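Local structure of DNA repair protein RECN (Deinococcus radiodurans, 4ABY) at residues Ala333-Ala344 against Leu355-His363. The protein is an SMC-like ATPase that binds ATP through its head domain and may take part in recombinational repair of damaged DNA. Numbering follows the deposited sequence.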
loop_
_atom_site.group_PDB
_atom_site.type_symbol
_atom_site.label_atom_id
_atom_site.label_comp_id
_atom_site.label_asym_id
_atom_site.label_seq_id
_atom_site.Cartn_x
_atom_site.Cartn_y
_atom_site.Cartn_z
ATOM N N ALA A 333 -13.587 13.251 -4.108
ATOM C CA ALA A 333 -13.963 12.053 -3.364
ATOM C C ALA A 333 -14.589 10.976 -4.252
ATOM O O ALA A 333 -14.352 9.784 -4.054
ATOM C CB ALA A 333 -14.900 12.420 -2.228
ATOM N N ILE A 334 -15.392 11.399 -5.226
ATOM C CA ILE A 334 -15.978 10.476 -6.195
ATOM C C ILE A 334 -14.915 9.823 -7.078
ATOM O O ILE A 334 -14.984 8.630 -7.365
ATOM C CB ILE A 334 -17.013 11.183 -7.088
ATOM C CG1 ILE A 334 -18.313 11.411 -6.313
ATOM C CG2 ILE A 334 -17.273 10.379 -8.354
ATOM C CD1 ILE A 334 -19.376 12.133 -7.104
ATOM N N ALA A 335 -13.936 10.616 -7.508
ATOM C CA ALA A 335 -12.837 10.102 -8.319
ATOM C C ALA A 335 -12.058 9.035 -7.560
ATOM O O ALA A 335 -11.635 8.037 -8.141
ATOM C CB ALA A 335 -11.921 11.225 -8.736
ATOM N N VAL A 336 -11.872 9.251 -6.259
ATOM C CA VAL A 336 -11.184 8.279 -5.416
ATOM C C VAL A 336 -11.989 6.987 -5.322
ATOM O O VAL A 336 -11.447 5.901 -5.511
ATOM C CB VAL A 336 -10.891 8.836 -4.003
ATOM C CG1 VAL A 336 -10.477 7.719 -3.068
ATOM C CG2 VAL A 336 -9.808 9.891 -4.067
ATOM N N ALA A 337 -13.282 7.106 -5.042
ATOM C CA ALA A 337 -14.142 5.930 -4.971
ATOM C C ALA A 337 -14.076 5.139 -6.274
ATOM O O ALA A 337 -14.094 3.910 -6.266
ATOM C CB ALA A 337 -15.567 6.328 -4.663
ATOM N N GLU A 338 -13.989 5.848 -7.392
ATOM C CA GLU A 338 -13.926 5.195 -8.691
ATOM C C GLU A 338 -12.621 4.414 -8.865
ATOM O O GLU A 338 -12.623 3.292 -9.366
ATOM C CB GLU A 338 -14.112 6.215 -9.815
ATOM C CG GLU A 338 -13.945 5.637 -11.215
ATOM C CD GLU A 338 -14.904 4.492 -11.507
ATOM O OE1 GLU A 338 -16.061 4.541 -11.034
ATOM O OE2 GLU A 338 -14.501 3.544 -12.216
ATOM N N GLN A 339 -11.507 5.002 -8.444
ATOM C CA GLN A 339 -10.219 4.327 -8.543
ATOM C C GLN A 339 -10.170 3.112 -7.631
ATOM O O GLN A 339 -9.691 2.048 -8.025
ATOM C CB GLN A 339 -9.073 5.284 -8.220
ATOM C CG GLN A 339 -8.842 6.327 -9.293
ATOM C CD GLN A 339 -8.642 5.703 -10.659
ATOM O OE1 GLN A 339 -7.712 4.926 -10.866
ATOM N NE2 GLN A 339 -9.517 6.038 -11.600
ATOM N N LEU A 340 -10.669 3.273 -6.411
ATOM C CA LEU A 340 -10.755 2.161 -5.477
ATOM C C LEU A 340 -11.542 1.015 -6.094
ATOM O O LEU A 340 -11.135 -0.147 -6.021
ATOM C CB LEU A 340 -11.410 2.606 -4.171
ATOM C CG LEU A 340 -10.496 3.390 -3.235
ATOM C CD1 LEU A 340 -11.291 4.036 -2.116
ATOM C CD2 LEU A 340 -9.421 2.467 -2.689
ATOM N N SER A 341 -12.670 1.351 -6.711
ATOM C CA SER A 341 -13.516 0.346 -7.331
ATOM C C SER A 341 -12.728 -0.472 -8.350
ATOM O O SER A 341 -12.794 -1.700 -8.355
ATOM C CB SER A 341 -14.726 1.003 -7.986
ATOM O OG SER A 341 -15.745 0.049 -8.227
ATOM N N ARG A 342 -11.965 0.211 -9.197
ATOM C CA ARG A 342 -11.201 -0.452 -10.249
ATOM C C ARG A 342 -10.086 -1.333 -9.712
ATOM O O ARG A 342 -9.838 -2.419 -10.231
ATOM C CB ARG A 342 -10.608 0.573 -11.203
ATOM C CG ARG A 342 -11.634 1.517 -11.784
ATOM C CD ARG A 342 -11.044 2.284 -12.953
ATOM N NE ARG A 342 -9.584 2.197 -12.969
ATOM C CZ ARG A 342 -8.816 2.756 -13.900
ATOM N NH1 ARG A 342 -9.377 3.442 -14.886
ATOM N NH2 ARG A 342 -7.492 2.631 -13.848
ATOM N N LEU A 343 -9.394 -0.857 -8.688
ATOM C CA LEU A 343 -8.351 -1.656 -8.076
ATOM C C LEU A 343 -8.970 -2.923 -7.503
ATOM O O LEU A 343 -8.321 -3.958 -7.423
ATOM C CB LEU A 343 -7.642 -0.857 -6.991
ATOM C CG LEU A 343 -6.581 -1.586 -6.175
ATOM C CD1 LEU A 343 -5.582 -2.277 -7.084
ATOM C CD2 LEU A 343 -5.889 -0.615 -5.235
ATOM N N ALA A 344 -10.244 -2.834 -7.131
ATOM C CA ALA A 344 -10.961 -3.959 -6.538
ATOM C C ALA A 344 -11.401 -4.998 -7.574
ATOM O O ALA A 344 -11.849 -6.086 -7.214
ATOM C CB ALA A 344 -12.163 -3.458 -5.741
ATOM N N LEU A 355 -16.923 9.200 4.150
ATOM C CA LEU A 355 -17.606 9.781 2.999
ATOM C C LEU A 355 -18.535 8.773 2.340
ATOM O O LEU A 355 -18.108 7.693 1.945
ATOM C CB LEU A 355 -16.585 10.273 1.972
ATOM C CG LEU A 355 -15.656 11.410 2.403
ATOM C CD1 LEU A 355 -14.603 11.678 1.339
ATOM C CD2 LEU A 355 -16.465 12.658 2.695
ATOM N N ALA A 356 -19.806 9.135 2.209
ATOM C CA ALA A 356 -20.790 8.244 1.606
ATOM C C ALA A 356 -20.425 7.885 0.172
ATOM O O ALA A 356 -20.755 6.801 -0.301
ATOM C CB ALA A 356 -22.171 8.861 1.662
ATOM N N GLN A 357 -19.745 8.796 -0.519
ATOM C CA GLN A 357 -19.337 8.550 -1.897
ATOM C C GLN A 357 -18.476 7.297 -1.989
ATOM O O GLN A 357 -18.665 6.461 -2.875
ATOM C CB GLN A 357 -18.569 9.744 -2.462
ATOM C CG GLN A 357 -19.415 10.980 -2.680
ATOM C CD GLN A 357 -19.658 11.754 -1.404
ATOM O OE1 GLN A 357 -18.779 11.858 -0.549
ATOM N NE2 GLN A 357 -20.855 12.312 -1.273
ATOM N N ILE A 358 -17.536 7.170 -1.063
ATOM C CA ILE A 358 -16.626 6.040 -1.062
ATOM C C ILE A 358 -17.312 4.757 -0.603
ATOM O O ILE A 358 -17.162 3.711 -1.230
ATOM C CB ILE A 358 -15.397 6.327 -0.194
ATOM C CG1 ILE A 358 -14.689 7.582 -0.711
ATOM C CG2 ILE A 358 -14.457 5.132 -0.180
ATOM C CD1 ILE A 358 -13.469 7.970 0.083
ATOM N N ALA A 359 -18.068 4.842 0.486
ATOM C CA ALA A 359 -18.752 3.676 1.041
ATOM C C ALA A 359 -19.675 3.026 0.017
ATOM O O ALA A 359 -19.713 1.803 -0.111
ATOM C CB ALA A 359 -19.532 4.062 2.281
ATOM N N ALA A 360 -20.408 3.856 -0.715
ATOM C CA ALA A 360 -21.424 3.378 -1.648
ATOM C C ALA A 360 -20.866 2.522 -2.787
ATOM O O ALA A 360 -21.623 1.846 -3.483
ATOM C CB ALA A 360 -22.210 4.549 -2.205
ATOM N N ARG A 361 -19.551 2.552 -2.980
ATOM C CA ARG A 361 -18.933 1.807 -4.071
ATOM C C ARG A 361 -18.345 0.484 -3.603
ATOM O O ARG A 361 -17.758 -0.257 -4.390
ATOM C CB ARG A 361 -17.851 2.649 -4.748
ATOM C CG ARG A 361 -18.371 3.934 -5.354
ATOM C CD ARG A 361 -19.308 3.649 -6.511
ATOM N NE ARG A 361 -18.622 2.941 -7.585
ATOM C CZ ARG A 361 -17.875 3.537 -8.511
ATOM N NH1 ARG A 361 -17.717 4.858 -8.496
ATOM N NH2 ARG A 361 -17.281 2.813 -9.453
ATOM N N ALA A 362 -18.507 0.184 -2.320
ATOM C CA ALA A 362 -17.921 -1.021 -1.750
ATOM C C ALA A 362 -18.659 -2.276 -2.203
ATOM O O ALA A 362 -19.866 -2.242 -2.434
ATOM C CB ALA A 362 -17.912 -0.931 -0.234
ATOM N N HIS A 363 -17.928 -3.380 -2.335
ATOM C CA HIS A 363 -18.555 -4.671 -2.589
ATOM C C HIS A 363 -19.127 -5.191 -1.287
ATOM O O HIS A 363 -20.040 -6.017 -1.274
ATOM C CB HIS A 363 -17.545 -5.674 -3.127
ATOM C CG HIS A 363 -17.005 -5.318 -4.473
ATOM N ND1 HIS A 363 -15.990 -4.403 -4.645
ATOM C CD2 HIS A 363 -17.334 -5.756 -5.709
ATOM C CE1 HIS A 363 -15.718 -4.290 -5.933
ATOM N NE2 HIS A 363 -16.518 -5.101 -6.600
#
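The Arg361 guanidinium has Ala337 O over one face and the Glu338 carboxylate at its edge. NH2 of Arg361 reaches OE1 of Glu338 at 2.6 Å as a salt bridge. OE1 lies almost in the guanidinium plane, but NH2 meets the carboxylate from above; the planes are 38° apart. NH1 adds a weak second bond to the same oxygen. Bends at chi2 (-66°) and chi3 (-62°) turn the arginine across helix 330-343 to reach Glu338. Its CG lies 3.8 Å from Ala337 CB. A lysine in place of Arg361 has no flat group to set under Ala337 O, and Glu338 OE1 would probably be left with one bond at most. The His363 ring puts CE1 3.7 Å from Ala344 CB, with ND1 hydrogen-bonded to Phe62 N. Both segments belong to the P-loop ATPase fold of the RecN head: helix 330-343 leads into strand 348-352, and helix 356-359 into strand 364-373. Ile358 is a knob among Ala333, Val336, Ala337 and Leu340, and its CG2 lies 3.9 Å from Leu340 CD1. Phe62 of the central sheet touches Ile358 and Leu340. Leu355 CD1 meets Ala333 CB at 3.7 Å, and Gln357 CG rests against Ile334 CG1 at 3.8 Å.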